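PDB 5AEG: sulfoquinovosidase from Escherichia coli, which hydrolyses the alpha-glycosidic bond of sulfoquinovosyl diacylglycerides and sulfoquinovosyl glycerol, releasing sulfoquinovose, which the bacterium degrades as a source of carbon and sulfur. Local coordinates for residues T180-P185 with G460-S465; Y130-Q135 with F146-S151; Y194-N199 with T240-R245; W402-G407 with K435-A440. All coordinates share one frame; numbering follows the deposited sequence.

Contact 1 of 4, residues T180-P185 with G460-S465; sequences TFFPQP and GSQKYS
At the interface between the galactose mutarotase-like domain and the TIM barrel of this family 31 glycoside hydrolase, Phe182 and Gln184 meet the first turn of the short helix 461-464, at Ser461 and Gln462. The polar centre of the contact is an amide-to-amide hydrogen bond: Gln462 NE2 donates to Gln184 OE1 over 2.9 Å, almost straight at 175°. The acceptor lies in the amide plane of Gln462, whereas the two amides are turned nearly at right angles, 84° apart. Gln184 reaches across in an extended chain with CG opposite its backbone N (chi1 -168°); Gln462 comes from the opposite direction on a chain bent at chi2. At its other end the Gln462 amide is pinned by Gly460 N, which donates to Gln462 OE1 at 2.9 Å, nearly along the C=O axis. A second bond from Gln462 NE2, to the carbonyl of Thr496, further fixes the amide. Beside the amides, Phe182 CZ rests 3.7 Å from Ser461 CB, and Gln184 OE1 sits in the plane of the Phe182 ring, at its edge. A leucine in place of Gln462 would probably leave Gln184 OE1, Gly460 N and the Thr496 carbonyl without these mates inside a buried interface. Leu243 of helix 232-243 packs on both glutamines, while Ser461 leans on Ala431 of helix 422-444.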
loop_
_atom_site.group_PDB
_atom_site.type_symbol
_atom_site.label_atom_id
_atom_site.label_comp_id
_atom_site.label_asym_id
_atom_site.label_seq_id
_atom_site.Cartn_x
_atom_site.Cartn_y
_atom_site.Cartn_z
ATOM N N THR A 180 6.559 -5.511 -4.033
ATOM C CA THR A 180 5.829 -4.632 -3.153
ATOM C C THR A 180 5.647 -5.210 -1.779
ATOM O O THR A 180 5.553 -6.442 -1.591
ATOM C CB THR A 180 4.399 -4.353 -3.786
ATOM O OG1 THR A 180 3.586 -3.581 -2.908
ATOM C CG2 THR A 180 3.666 -5.615 -4.172
ATOM N N PHE A 181 5.483 -4.290 -0.865
ATOM C CA PHE A 181 5.168 -4.588 0.475
ATOM C C PHE A 181 3.661 -4.749 0.735
ATOM O O PHE A 181 3.329 -5.046 1.855
ATOM C CB PHE A 181 5.792 -3.622 1.489
ATOM C CG PHE A 181 5.966 -2.229 1.005
ATOM C CD1 PHE A 181 4.881 -1.506 0.597
ATOM C CD2 PHE A 181 7.240 -1.685 0.906
ATOM C CE1 PHE A 181 5.049 -0.237 0.028
ATOM C CE2 PHE A 181 7.435 -0.353 0.377
ATOM C CZ PHE A 181 6.337 0.293 -0.124
ATOM N N PHE A 182 2.795 -4.549 -0.276
ATOM C CA PHE A 182 1.328 -4.647 -0.085
ATOM C C PHE A 182 0.800 -5.270 -1.387
ATOM O O PHE A 182 0.035 -4.634 -2.091
ATOM C CB PHE A 182 0.732 -3.278 0.228
ATOM C CG PHE A 182 -0.707 -3.271 0.717
ATOM C CD1 PHE A 182 -1.603 -4.372 0.565
ATOM C CD2 PHE A 182 -1.204 -2.099 1.220
ATOM C CE1 PHE A 182 -2.885 -4.264 1.004
ATOM C CE2 PHE A 182 -2.506 -2.004 1.723
ATOM C CZ PHE A 182 -3.338 -3.086 1.558
ATOM N N PRO A 183 1.214 -6.509 -1.716
ATOM C CA PRO A 183 0.512 -7.213 -2.773
ATOM C C PRO A 183 -0.804 -7.721 -2.161
ATOM O O PRO A 183 -0.894 -7.890 -0.948
ATOM C CB PRO A 183 1.424 -8.414 -3.098
ATOM C CG PRO A 183 2.056 -8.717 -1.746
ATOM C CD PRO A 183 2.084 -7.426 -0.961
ATOM N N GLN A 184 -1.836 -7.904 -2.959
ATOM C CA GLN A 184 -3.081 -8.431 -2.417
ATOM C C GLN A 184 -3.754 -9.259 -3.540
ATOM O O GLN A 184 -3.763 -8.828 -4.673
ATOM C CB GLN A 184 -4.034 -7.342 -1.922
ATOM C CG GLN A 184 -5.195 -7.964 -1.101
ATOM C CD GLN A 184 -6.049 -6.972 -0.410
ATOM O OE1 GLN A 184 -5.548 -6.178 0.372
ATOM N NE2 GLN A 184 -7.337 -7.019 -0.655
ATOM N N PRO A 185 -4.391 -10.432 -3.184
ATOM C CA PRO A 185 -4.993 -11.319 -4.202
ATOM C C PRO A 185 -6.420 -10.906 -4.513
ATOM O O PRO A 185 -7.365 -11.662 -4.283
ATOM C CB PRO A 185 -4.888 -12.712 -3.543
ATOM C CG PRO A 185 -5.016 -12.407 -2.121
ATOM C CD PRO A 185 -4.208 -11.127 -1.911
ATOM N N GLY A 460 -7.497 -6.876 4.660
ATOM C CA GLY A 460 -7.954 -6.336 5.948
ATOM C C GLY A 460 -7.342 -5.002 6.356
ATOM O O GLY A 460 -7.863 -4.286 7.240
ATOM N N SER A 461 -6.180 -4.650 5.775
ATOM C CA SER A 461 -5.605 -3.295 5.970
ATOM C C SER A 461 -6.607 -2.203 5.589
ATOM O O SER A 461 -6.580 -1.087 6.074
ATOM C CB SER A 461 -4.272 -3.142 5.155
ATOM O OG SER A 461 -3.295 -3.946 5.805
ATOM N N GLN A 462 -7.521 -2.541 4.696
ATOM C CA GLN A 462 -8.605 -1.636 4.346
ATOM C C GLN A 462 -9.461 -1.161 5.566
ATOM O O GLN A 462 -9.987 -0.041 5.558
ATOM C CB GLN A 462 -9.511 -2.289 3.321
ATOM C CG GLN A 462 -8.924 -2.574 1.962
ATOM C CD GLN A 462 -8.024 -3.791 1.914
ATOM O OE1 GLN A 462 -7.995 -4.614 2.857
ATOM N NE2 GLN A 462 -7.277 -3.914 0.816
ATOM N N LYS A 463 -9.614 -2.023 6.560
ATOM C CA LYS A 463 -10.288 -1.637 7.838
ATOM C C LYS A 463 -9.243 -1.095 8.860
ATOM O O LYS A 463 -9.475 -0.096 9.564
ATOM C CB LYS A 463 -10.952 -2.874 8.494
ATOM C CG LYS A 463 -11.712 -2.551 9.810
ATOM C CD LYS A 463 -12.549 -3.777 10.180
ATOM C CE LYS A 463 -13.206 -3.757 11.564
ATOM N NZ LYS A 463 -13.493 -2.381 12.021
ATOM N N TYR A 464 -8.121 -1.795 8.951
ATOM C CA TYR A 464 -7.234 -1.600 10.079
ATOM C C TYR A 464 -6.133 -0.551 9.902
ATOM O O TYR A 464 -5.678 -0.052 10.908
ATOM C CB TYR A 464 -6.595 -2.935 10.471
ATOM C CG TYR A 464 -7.616 -3.956 10.952
ATOM C CD1 TYR A 464 -8.558 -3.621 11.926
ATOM C CD2 TYR A 464 -7.677 -5.211 10.372
ATOM C CE1 TYR A 464 -9.510 -4.555 12.365
ATOM C CE2 TYR A 464 -8.622 -6.138 10.790
ATOM C CZ TYR A 464 -9.524 -5.804 11.783
ATOM O OH TYR A 464 -10.438 -6.734 12.161
ATOM N N SER A 465 -5.715 -0.194 8.674
ATOM C CA SER A 465 -4.630 0.843 8.549
ATOM C C SER A 465 -5.330 2.184 8.307
ATOM O O SER A 465 -6.037 2.375 7.298
ATOM C CB SER A 465 -3.669 0.566 7.425
ATOM O OG SER A 465 -2.728 1.614 7.347
#

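Contact 2 of 4, residues Y130-Q135 with F146-S151; sequences YGCGEQ and FPLWTS
Gln135 meets Phe146 where two buried pieces of the galactose mutarotase-like domain approach: the chain around the corner at Cys132, and strand 145-148. From CB the glutamine side chain leaves with CG opposite its own carbonyl carbon (chi1 -65°) and bends again at chi2, so that it folds back over its own segment. CG leads to CD, which comes to 4.0 Å from Phe146 CD2. At the tip the two amide atoms part company. OE1 lies obliquely against the phenyl ring, 3.6 Å from Phe146 CD2, with amide and ring planes 73° apart. NE2 turns back to the backbone and donates to Cys132 O over 3.3 Å; the bond is nearly straight at the hydrogen, but the donor stands above the carbonyl plane, 47° out of it. NE2 also gives a hydrogen bond of 2.9 Å to a water, and that water lies 2.8 Å from Pro147 O, to which it can donate. A separate apolar touch completes the contact, Cys132 CB lying 4.1 Å from Leu148 CD2. Phe205 of strand 203-206 packs on both Cys132 and Leu148, and the backbones of Phe146 and Leu148 bond to that strand. With no direct hydrogen bond between the segments, the polar link is the water carried by NE2. Because that nitrogen also bonds to Cys132 O, over a long distance and out of the carbonyl plane, the two partners together favour this rotation of the amide, with its oxygen resting obliquely against Phe146 CD2 and its nitrogen left for the carbonyl and the water.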
loop_
_atom_site.group_PDB
_atom_site.type_symbol
_atom_site.label_atom_id
_atom_site.label_comp_id
_atom_site.label_asym_id
_atom_site.label_seq_id
_atom_site.Cartn_x
_atom_site.Cartn_y
_atom_site.Cartn_z
ATOM N N TYR A 130 -7.093 -3.974 -12.782
ATOM C CA TYR A 130 -6.527 -3.051 -11.805
ATOM C C TYR A 130 -6.543 -3.704 -10.427
ATOM O O TYR A 130 -7.351 -4.619 -10.132
ATOM C CB TYR A 130 -7.355 -1.755 -11.755
ATOM C CG TYR A 130 -7.482 -1.133 -13.060
ATOM C CD1 TYR A 130 -6.478 -0.347 -13.600
ATOM C CD2 TYR A 130 -8.622 -1.359 -13.835
ATOM C CE1 TYR A 130 -6.575 0.177 -14.894
ATOM C CE2 TYR A 130 -8.756 -0.827 -15.100
ATOM C CZ TYR A 130 -7.727 -0.085 -15.652
ATOM O OH TYR A 130 -7.804 0.459 -16.880
ATOM N N GLY A 131 -5.643 -3.212 -9.595
ATOM C CA GLY A 131 -5.586 -3.621 -8.221
ATOM C C GLY A 131 -4.362 -4.438 -7.896
ATOM O O GLY A 131 -3.218 -4.073 -8.200
ATOM N N CYS A 132 -4.612 -5.552 -7.256
ATOM C CA CYS A 132 -3.590 -6.433 -6.717
ATOM C C CYS A 132 -2.764 -5.773 -5.641
ATOM O O CYS A 132 -1.587 -6.146 -5.442
ATOM C CB CYS A 132 -2.728 -7.135 -7.750
ATOM S SG CYS A 132 -3.505 -8.479 -8.711
ATOM N N GLY A 133 -3.392 -4.899 -4.874
ATOM C CA GLY A 133 -2.751 -4.175 -3.770
ATOM C C GLY A 133 -2.077 -2.926 -4.271
ATOM O O GLY A 133 -2.672 -2.158 -5.056
ATOM N N GLU A 134 -0.840 -2.698 -3.819
ATOM C CA GLU A 134 -0.084 -1.481 -4.156
ATOM C C GLU A 134 0.984 -1.880 -5.160
ATOM O O GLU A 134 1.982 -2.532 -4.824
ATOM C CB GLU A 134 0.509 -0.852 -2.887
ATOM C CG GLU A 134 1.135 0.569 -3.104
ATOM C CD GLU A 134 1.626 1.144 -1.823
ATOM O OE1 GLU A 134 1.727 0.321 -0.848
ATOM O OE2 GLU A 134 1.755 2.380 -1.711
ATOM N N GLN A 135 0.777 -1.442 -6.398
ATOM C CA GLN A 135 1.581 -1.684 -7.536
ATOM C C GLN A 135 2.273 -0.399 -7.999
ATOM O O GLN A 135 1.654 0.638 -8.118
ATOM C CB GLN A 135 0.740 -2.289 -8.639
ATOM C CG GLN A 135 0.209 -3.696 -8.262
ATOM C CD GLN A 135 1.334 -4.722 -8.076
ATOM O OE1 GLN A 135 2.449 -4.601 -8.653
ATOM N NE2 GLN A 135 1.031 -5.783 -7.362
ATOM N N PHE A 146 1.921 -11.239 -12.137
ATOM C CA PHE A 146 2.212 -10.640 -10.825
ATOM C C PHE A 146 2.254 -11.696 -9.748
ATOM O O PHE A 146 1.217 -12.068 -9.149
ATOM C CB PHE A 146 1.251 -9.505 -10.469
ATOM C CG PHE A 146 1.363 -8.343 -11.421
ATOM C CD1 PHE A 146 0.693 -8.404 -12.639
ATOM C CD2 PHE A 146 2.146 -7.236 -11.123
ATOM C CE1 PHE A 146 0.808 -7.393 -13.552
ATOM C CE2 PHE A 146 2.296 -6.225 -12.066
ATOM C CZ PHE A 146 1.655 -6.315 -13.290
ATOM N N PRO A 147 3.466 -12.139 -9.432
ATOM C CA PRO A 147 3.631 -12.798 -8.151
ATOM C C PRO A 147 3.156 -11.876 -7.013
ATOM O O PRO A 147 3.464 -10.651 -6.984
ATOM C CB PRO A 147 5.165 -12.982 -8.051
ATOM C CG PRO A 147 5.598 -13.059 -9.502
ATOM C CD PRO A 147 4.744 -11.948 -10.103
ATOM N N LEU A 148 2.505 -12.490 -6.046
ATOM C CA LEU A 148 1.924 -11.847 -4.889
ATOM C C LEU A 148 2.554 -12.390 -3.594
ATOM O O LEU A 148 2.042 -13.357 -2.936
ATOM C CB LEU A 148 0.414 -12.098 -4.855
ATOM C CG LEU A 148 -0.300 -11.520 -6.110
ATOM C CD1 LEU A 148 -1.770 -11.956 -6.107
ATOM C CD2 LEU A 148 -0.180 -9.987 -6.288
ATOM N N TRP A 149 3.624 -11.716 -3.173
ATOM C CA TRP A 149 4.390 -12.130 -2.036
ATOM C C TRP A 149 4.972 -10.888 -1.385
ATOM O O TRP A 149 5.731 -10.178 -2.047
ATOM C CB TRP A 149 5.440 -13.057 -2.535
ATOM C CG TRP A 149 6.308 -13.595 -1.429
ATOM C CD1 TRP A 149 7.558 -13.138 -1.046
ATOM C CD2 TRP A 149 5.983 -14.651 -0.522
ATOM N NE1 TRP A 149 8.022 -13.870 0.027
ATOM C CE2 TRP A 149 7.092 -14.800 0.373
ATOM C CE3 TRP A 149 4.898 -15.530 -0.405
ATOM C CZ2 TRP A 149 7.120 -15.796 1.352
ATOM C CZ3 TRP A 149 4.933 -16.537 0.589
ATOM C CH2 TRP A 149 6.031 -16.642 1.443
ATOM N N THR A 150 4.564 -10.586 -0.165
ATOM C CA THR A 150 5.005 -9.338 0.506
ATOM C C THR A 150 6.490 -9.397 0.752
ATOM O O THR A 150 7.044 -10.471 1.093
ATOM C CB THR A 150 4.195 -8.935 1.767
ATOM O OG1 THR A 150 4.577 -7.607 2.077
ATOM C CG2 THR A 150 4.402 -9.863 2.952
ATOM N N SER A 151 7.178 -8.306 0.453
ATOM C CA SER A 151 8.627 -8.235 0.536
ATOM C C SER A 151 9.089 -6.793 0.569
ATOM O O SER A 151 8.267 -5.854 0.490
ATOM C CB SER A 151 9.322 -8.922 -0.638
ATOM O OG SER A 151 9.337 -8.209 -1.907
HETATM O O HOH W 1 2.936 -7.949 -7.160
#

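Contact 3 of 4, residues Y194-N199 with T240-R245; sequences YCHVDN and TALLGR
Tyr194 opens the contact by laying its phenol end against Leu242 of helix 232-243. Its first torsion (chi1 70°) sets CG between the backbone N and the carbonyl carbon, the crowded position, and from there the ring crosses the leucine obliquely. Methyl CD2 of Leu242 is the atom that touches, 3.4 Å from Tyr194 OH and 3.8 Å from Tyr194 CE1. The hydroxyl has its polar partner in Glu227 of the adjoining strand 221-228, so the leucine packs beside an oxygen that is already bonded. Leu235, Lys238 and Leu239, from earlier turns of the same helix, also touch the tyrosine. Strand 193-197 is part of the antiparallel beta structure of the galactose mutarotase-like domain, and the last turn of helix 232-243 packs against it here. Two residues on, His196 again points toward the helix, and with its CG opposite the backbone N (chi1 176°) the imidazole is carried outward to lie with one face under Leu243 CD2. That methyl sits over the centre of the ring in a CH-pi contact, Leu243 CD2 being 3.8 Å from the His196 ring centroid and only 14° off the ring normal. Leu242 CD2 approaches the same histidine obliquely, with 4.1 Å to His196 CD2, and thus bridges the two aromatic residues. A hydrogen bond between His196 ND1 and Thr186 OG1 ties the imidazole to the neighbouring strand 186-189.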
loop_
_atom_site.group_PDB
_atom_site.type_symbol
_atom_site.label_atom_id
_atom_site.label_comp_id
_atom_site.label_asym_id
_atom_site.label_seq_id
_atom_site.Cartn_x
_atom_site.Cartn_y
_atom_site.Cartn_z
ATOM N N TYR A 194 -15.174 -7.560 -9.400
ATOM C CA TYR A 194 -13.913 -7.785 -8.662
ATOM C C TYR A 194 -13.844 -9.219 -8.336
ATOM O O TYR A 194 -14.897 -9.893 -8.181
ATOM C CB TYR A 194 -13.881 -6.978 -7.348
ATOM C CG TYR A 194 -14.812 -7.361 -6.159
ATOM C CD1 TYR A 194 -14.601 -8.509 -5.402
ATOM C CD2 TYR A 194 -15.877 -6.545 -5.766
ATOM C CE1 TYR A 194 -15.464 -8.850 -4.361
ATOM C CE2 TYR A 194 -16.728 -6.896 -4.704
ATOM C CZ TYR A 194 -16.535 -8.067 -4.031
ATOM O OH TYR A 194 -17.319 -8.493 -2.961
ATOM N N CYS A 195 -12.608 -9.711 -8.219
ATOM C CA CYS A 195 -12.353 -11.057 -7.688
ATOM C C CYS A 195 -11.448 -10.986 -6.464
ATOM O O CYS A 195 -10.393 -10.346 -6.540
ATOM C CB CYS A 195 -11.691 -11.845 -8.778
ATOM S SG CYS A 195 -11.063 -13.449 -8.256
ATOM N N HIS A 196 -11.877 -11.553 -5.348
ATOM C CA HIS A 196 -11.114 -11.565 -4.108
ATOM C C HIS A 196 -10.844 -13.012 -3.657
ATOM O O HIS A 196 -11.781 -13.833 -3.601
ATOM C CB HIS A 196 -11.836 -10.842 -3.001
ATOM C CG HIS A 196 -11.113 -10.920 -1.694
ATOM N ND1 HIS A 196 -9.868 -10.356 -1.513
ATOM C CD2 HIS A 196 -11.400 -11.574 -0.542
ATOM C CE1 HIS A 196 -9.449 -10.606 -0.289
ATOM N NE2 HIS A 196 -10.355 -11.366 0.319
ATOM N N VAL A 197 -9.596 -13.341 -3.357
ATOM C CA VAL A 197 -9.197 -14.722 -2.998
ATOM C C VAL A 197 -8.821 -14.715 -1.502
ATOM O O VAL A 197 -8.033 -13.874 -1.004
ATOM C CB VAL A 197 -8.100 -15.272 -3.875
ATOM C CG1 VAL A 197 -7.634 -16.679 -3.456
ATOM C CG2 VAL A 197 -8.468 -15.265 -5.345
ATOM N N ASP A 198 -9.377 -15.643 -0.751
ATOM C CA ASP A 198 -9.177 -15.617 0.698
ATOM C C ASP A 198 -7.806 -16.088 1.099
ATOM O O ASP A 198 -7.306 -15.731 2.164
ATOM C CB ASP A 198 -10.176 -16.516 1.455
ATOM C CG ASP A 198 -11.536 -15.927 1.553
ATOM O OD1 ASP A 198 -11.779 -14.725 1.286
ATOM O OD2 ASP A 198 -12.413 -16.689 1.979
ATOM N N ASN A 199 -7.161 -16.853 0.297
ATOM C CA ASN A 199 -5.912 -17.443 0.793
ATOM C C ASN A 199 -4.788 -16.413 1.094
ATOM O O ASN A 199 -4.796 -15.301 0.539
ATOM C CB ASN A 199 -5.397 -18.314 -0.315
ATOM C CG ASN A 199 -6.366 -19.421 -0.728
ATOM O OD1 ASN A 199 -7.539 -19.153 -1.056
ATOM N ND2 ASN A 199 -5.821 -20.675 -0.792
ATOM N N THR A 240 -15.275 -2.606 -0.667
ATOM C CA THR A 240 -15.021 -2.170 0.679
ATOM C C THR A 240 -16.061 -2.641 1.730
ATOM O O THR A 240 -15.724 -2.703 2.917
ATOM C CB THR A 240 -14.827 -0.622 0.798
ATOM O OG1 THR A 240 -15.984 0.064 0.325
ATOM C CG2 THR A 240 -13.606 -0.148 -0.059
ATOM N N ALA A 241 -17.297 -2.935 1.317
ATOM C CA ALA A 241 -18.240 -3.649 2.255
ATOM C C ALA A 241 -17.707 -5.013 2.614
ATOM O O ALA A 241 -17.878 -5.444 3.717
ATOM C CB ALA A 241 -19.658 -3.757 1.634
ATOM N N LEU A 242 -16.936 -5.602 1.723
ATOM C CA LEU A 242 -16.297 -6.892 1.944
ATOM C C LEU A 242 -15.011 -6.772 2.754
ATOM O O LEU A 242 -14.811 -7.466 3.731
ATOM C CB LEU A 242 -16.007 -7.551 0.608
ATOM C CG LEU A 242 -15.293 -8.909 0.722
ATOM C CD1 LEU A 242 -16.064 -9.925 1.539
ATOM C CD2 LEU A 242 -14.962 -9.460 -0.652
ATOM N N LEU A 243 -14.127 -5.879 2.356
ATOM C CA LEU A 243 -12.778 -5.830 2.971
ATOM C C LEU A 243 -12.636 -4.938 4.162
ATOM O O LEU A 243 -11.734 -5.136 4.986
ATOM C CB LEU A 243 -11.771 -5.411 1.945
ATOM C CG LEU A 243 -11.668 -6.161 0.590
ATOM C CD1 LEU A 243 -10.699 -5.426 -0.357
ATOM C CD2 LEU A 243 -11.283 -7.589 0.760
ATOM N N GLY A 244 -13.405 -3.851 4.189
ATOM C CA GLY A 244 -13.240 -2.833 5.226
ATOM C C GLY A 244 -13.229 -1.431 4.630
ATOM O O GLY A 244 -12.861 -1.284 3.449
ATOM N N ARG A 245 -13.653 -0.451 5.449
ATOM C CA ARG A 245 -13.526 0.970 5.175
ATOM C C ARG A 245 -12.704 1.638 6.251
ATOM O O ARG A 245 -12.734 1.235 7.393
ATOM C CB ARG A 245 -14.867 1.640 5.091
ATOM C CG ARG A 245 -15.621 1.164 3.893
ATOM C CD ARG A 245 -16.996 1.770 3.640
ATOM N NE ARG A 245 -17.676 1.110 2.538
ATOM C CZ ARG A 245 -18.923 0.659 2.567
ATOM N NH1 ARG A 245 -19.696 0.904 3.610
ATOM N NH2 ARG A 245 -19.391 0.005 1.548
#

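Contact 4 of 4, residues W402-G407 with K435-A440; sequences WMADFG and KCNYEA
The indole of Trp402 meets the carboxamide of Asn437 at its NE1 edge, with Asn437 OD1 close to the ring plane and the two flat groups inclined by 42°. At the same in-plane edge lie Ala404 CB and Asn437 CG; Ile390 and Met394 of helix 380-395 also touch the indole. These residues belong to the TIM barrel, where strand 401-404 of the parallel sheet packs against helix 422-444, which follows it in the chain. Trp402 NE1 donates to Asn437 OD1 over 2.8 Å, at an N-H...O angle of 155°; the donor is tilted from the amide's carbonyl plane. A chi1 of 46° folds the tryptophan between its backbone N and carbonyl carbon and brings NE1 to the helix. Two residues along the strand, Ala404 also points toward the helix, and its CB packs against both ends of the amide, 3.7 Å from Asn437 OD1 and 3.8 Å from Asn437 ND2. The amide is thus gripped at each end, since Asn437 ND2 bonds to the carbonyl of Trp433, one helical turn earlier. A phenylalanine in place of Trp402 would probably leave Asn437 OD1 without its indole donor and the amide less firmly fixed in this buried layer. Directly after Ala404 comes Asp405, the catalytic nucleophile, at the C-terminal end of the strand, where the barrel places its active site. Its carboxylate is held by Arg455 through OD1 and by Tyr333 through OD2, and Asp405 O accepts a hydrogen bond from Trp433 NE1.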
loop_
_atom_site.group_PDB
_atom_site.type_symbol
_atom_site.label_atom_id
_atom_site.label_comp_id
_atom_site.label_asym_id
_atom_site.label_seq_id
_atom_site.Cartn_x
_atom_site.Cartn_y
_atom_site.Cartn_z
ATOM N N TRP A 402 1.986 7.902 14.533
ATOM C CA TRP A 402 3.317 7.314 14.372
ATOM C C TRP A 402 3.390 6.609 13.058
ATOM O O TRP A 402 2.359 6.238 12.511
ATOM C CB TRP A 402 3.655 6.286 15.492
ATOM C CG TRP A 402 2.535 5.280 15.798
ATOM C CD1 TRP A 402 2.324 4.018 15.191
ATOM C CD2 TRP A 402 1.514 5.418 16.757
ATOM N NE1 TRP A 402 1.222 3.429 15.700
ATOM C CE2 TRP A 402 0.718 4.221 16.699
ATOM C CE3 TRP A 402 1.226 6.388 17.736
ATOM C CZ2 TRP A 402 -0.397 4.011 17.515
ATOM C CZ3 TRP A 402 0.081 6.171 18.595
ATOM C CH2 TRP A 402 -0.694 4.979 18.472
ATOM N N MET A 403 4.623 6.373 12.599
ATOM C CA MET A 403 4.870 5.455 11.552
ATOM C C MET A 403 4.804 4.081 12.187
ATOM O O MET A 403 5.510 3.860 13.166
ATOM C CB MET A 403 6.241 5.695 10.908
ATOM C CG MET A 403 6.679 4.701 9.862
ATOM S SD MET A 403 8.278 4.987 9.103
ATOM C CE MET A 403 7.890 6.281 7.928
ATOM N N ALA A 404 3.949 3.195 11.633
ATOM C CA ALA A 404 3.929 1.788 12.060
ATOM C C ALA A 404 4.555 1.032 10.929
ATOM O O ALA A 404 3.888 0.655 9.924
ATOM C CB ALA A 404 2.511 1.288 12.352
ATOM N N ASP A 405 5.867 0.835 11.051
ATOM C CA ASP A 405 6.678 0.379 9.944
ATOM C C ASP A 405 6.748 -1.161 9.884
ATOM O O ASP A 405 6.372 -1.828 10.826
ATOM C CB ASP A 405 8.074 0.952 10.138
ATOM C CG ASP A 405 8.937 0.954 8.898
ATOM O OD1 ASP A 405 8.495 0.699 7.730
ATOM O OD2 ASP A 405 10.136 1.261 9.076
ATOM N N PHE A 406 7.280 -1.658 8.775
ATOM C CA PHE A 406 7.499 -3.071 8.507
ATOM C C PHE A 406 6.212 -3.922 8.519
ATOM O O PHE A 406 5.134 -3.373 8.281
ATOM C CB PHE A 406 8.577 -3.640 9.478
ATOM C CG PHE A 406 9.935 -3.280 9.113
ATOM C CD1 PHE A 406 10.670 -4.117 8.274
ATOM C CD2 PHE A 406 10.551 -2.191 9.700
ATOM C CE1 PHE A 406 11.986 -3.785 7.906
ATOM C CE2 PHE A 406 11.835 -1.841 9.315
ATOM C CZ PHE A 406 12.565 -2.656 8.442
ATOM N N GLY A 407 6.359 -5.257 8.596
ATOM C CA GLY A 407 5.252 -6.168 8.339
ATOM C C GLY A 407 5.492 -7.117 7.209
ATOM O O GLY A 407 4.844 -8.178 7.158
ATOM N N LYS A 435 -3.900 -4.495 12.638
ATOM C CA LYS A 435 -5.004 -4.679 13.591
ATOM C C LYS A 435 -4.528 -4.308 15.005
ATOM O O LYS A 435 -5.291 -3.726 15.771
ATOM C CB LYS A 435 -5.488 -6.136 13.568
ATOM C CG LYS A 435 -6.789 -6.395 14.314
ATOM C CD LYS A 435 -7.179 -7.879 14.269
ATOM C CE LYS A 435 -8.680 -8.000 14.533
ATOM N NZ LYS A 435 -8.975 -9.192 15.310
ATOM N N CYS A 436 -3.259 -4.637 15.318
ATOM C CA CYS A 436 -2.687 -4.364 16.650
ATOM C C CYS A 436 -2.697 -2.874 16.920
ATOM O O CYS A 436 -3.141 -2.365 18.011
ATOM C CB CYS A 436 -1.279 -4.941 16.721
ATOM S SG CYS A 436 -0.481 -4.883 18.358
ATOM N N ASN A 437 -2.290 -2.112 15.905
ATOM C CA ASN A 437 -2.355 -0.661 15.963
ATOM C C ASN A 437 -3.785 -0.109 16.083
ATOM O O ASN A 437 -4.078 0.745 16.956
ATOM C CB ASN A 437 -1.591 -0.065 14.735
ATOM C CG ASN A 437 -0.066 -0.191 14.861
ATOM O OD1 ASN A 437 0.609 0.691 15.437
ATOM N ND2 ASN A 437 0.501 -1.260 14.293
ATOM N N TYR A 438 -4.670 -0.566 15.190
ATOM C CA TYR A 438 -6.047 -0.114 15.149
ATOM C C TYR A 438 -6.717 -0.389 16.512
ATOM O O TYR A 438 -7.372 0.469 17.037
ATOM C CB TYR A 438 -6.785 -0.893 14.054
ATOM C CG TYR A 438 -8.217 -0.603 13.943
ATOM C CD1 TYR A 438 -8.660 0.440 13.180
ATOM C CD2 TYR A 438 -9.169 -1.363 14.672
ATOM C CE1 TYR A 438 -10.017 0.733 13.098
ATOM C CE2 TYR A 438 -10.526 -1.081 14.585
ATOM C CZ TYR A 438 -10.934 -0.035 13.803
ATOM O OH TYR A 438 -12.274 0.258 13.726
ATOM N N GLU A 439 -6.501 -1.594 17.070
ATOM C CA GLU A 439 -7.099 -1.952 18.396
ATOM C C GLU A 439 -6.553 -1.114 19.524
ATOM O O GLU A 439 -7.309 -0.684 20.417
ATOM C CB GLU A 439 -7.032 -3.466 18.683
ATOM C CG GLU A 439 -8.034 -4.177 17.817
ATOM C CD GLU A 439 -8.090 -5.703 17.988
ATOM O OE1 GLU A 439 -7.146 -6.349 18.413
ATOM O OE2 GLU A 439 -9.098 -6.242 17.551
ATOM N N ALA A 440 -5.297 -0.721 19.439
ATOM C CA ALA A 440 -4.764 0.167 20.423
ATOM C C ALA A 440 -5.525 1.481 20.463
ATOM O O ALA A 440 -5.920 1.970 21.534
ATOM C CB ALA A 440 -3.277 0.382 20.210
#

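Contact 1 lies between the other three. Its loop joins contact 2 through Phe182 O and Glu134 N and through Thr180 OG1 and Glu134 O, both 2.7 Å apart and probable hydrogen bonds. Toward contact 3 it continues through Pro185 O and Val197 N at 2.9 Å, and Leu243 serves both contacts. Tyr464 and Lys463 pack on the helix of contact 4, which carries the nucleophile Asp405. The Phe182 side chain is about 8 Å from that of Glu408, probably an active-site residue, and about 11 Å from that of Asp472, the probable proton donor. The touching residues of contacts 2 and 3 lie away from the catalytic residues, although Thr150 of contact 2 packs on Glu408.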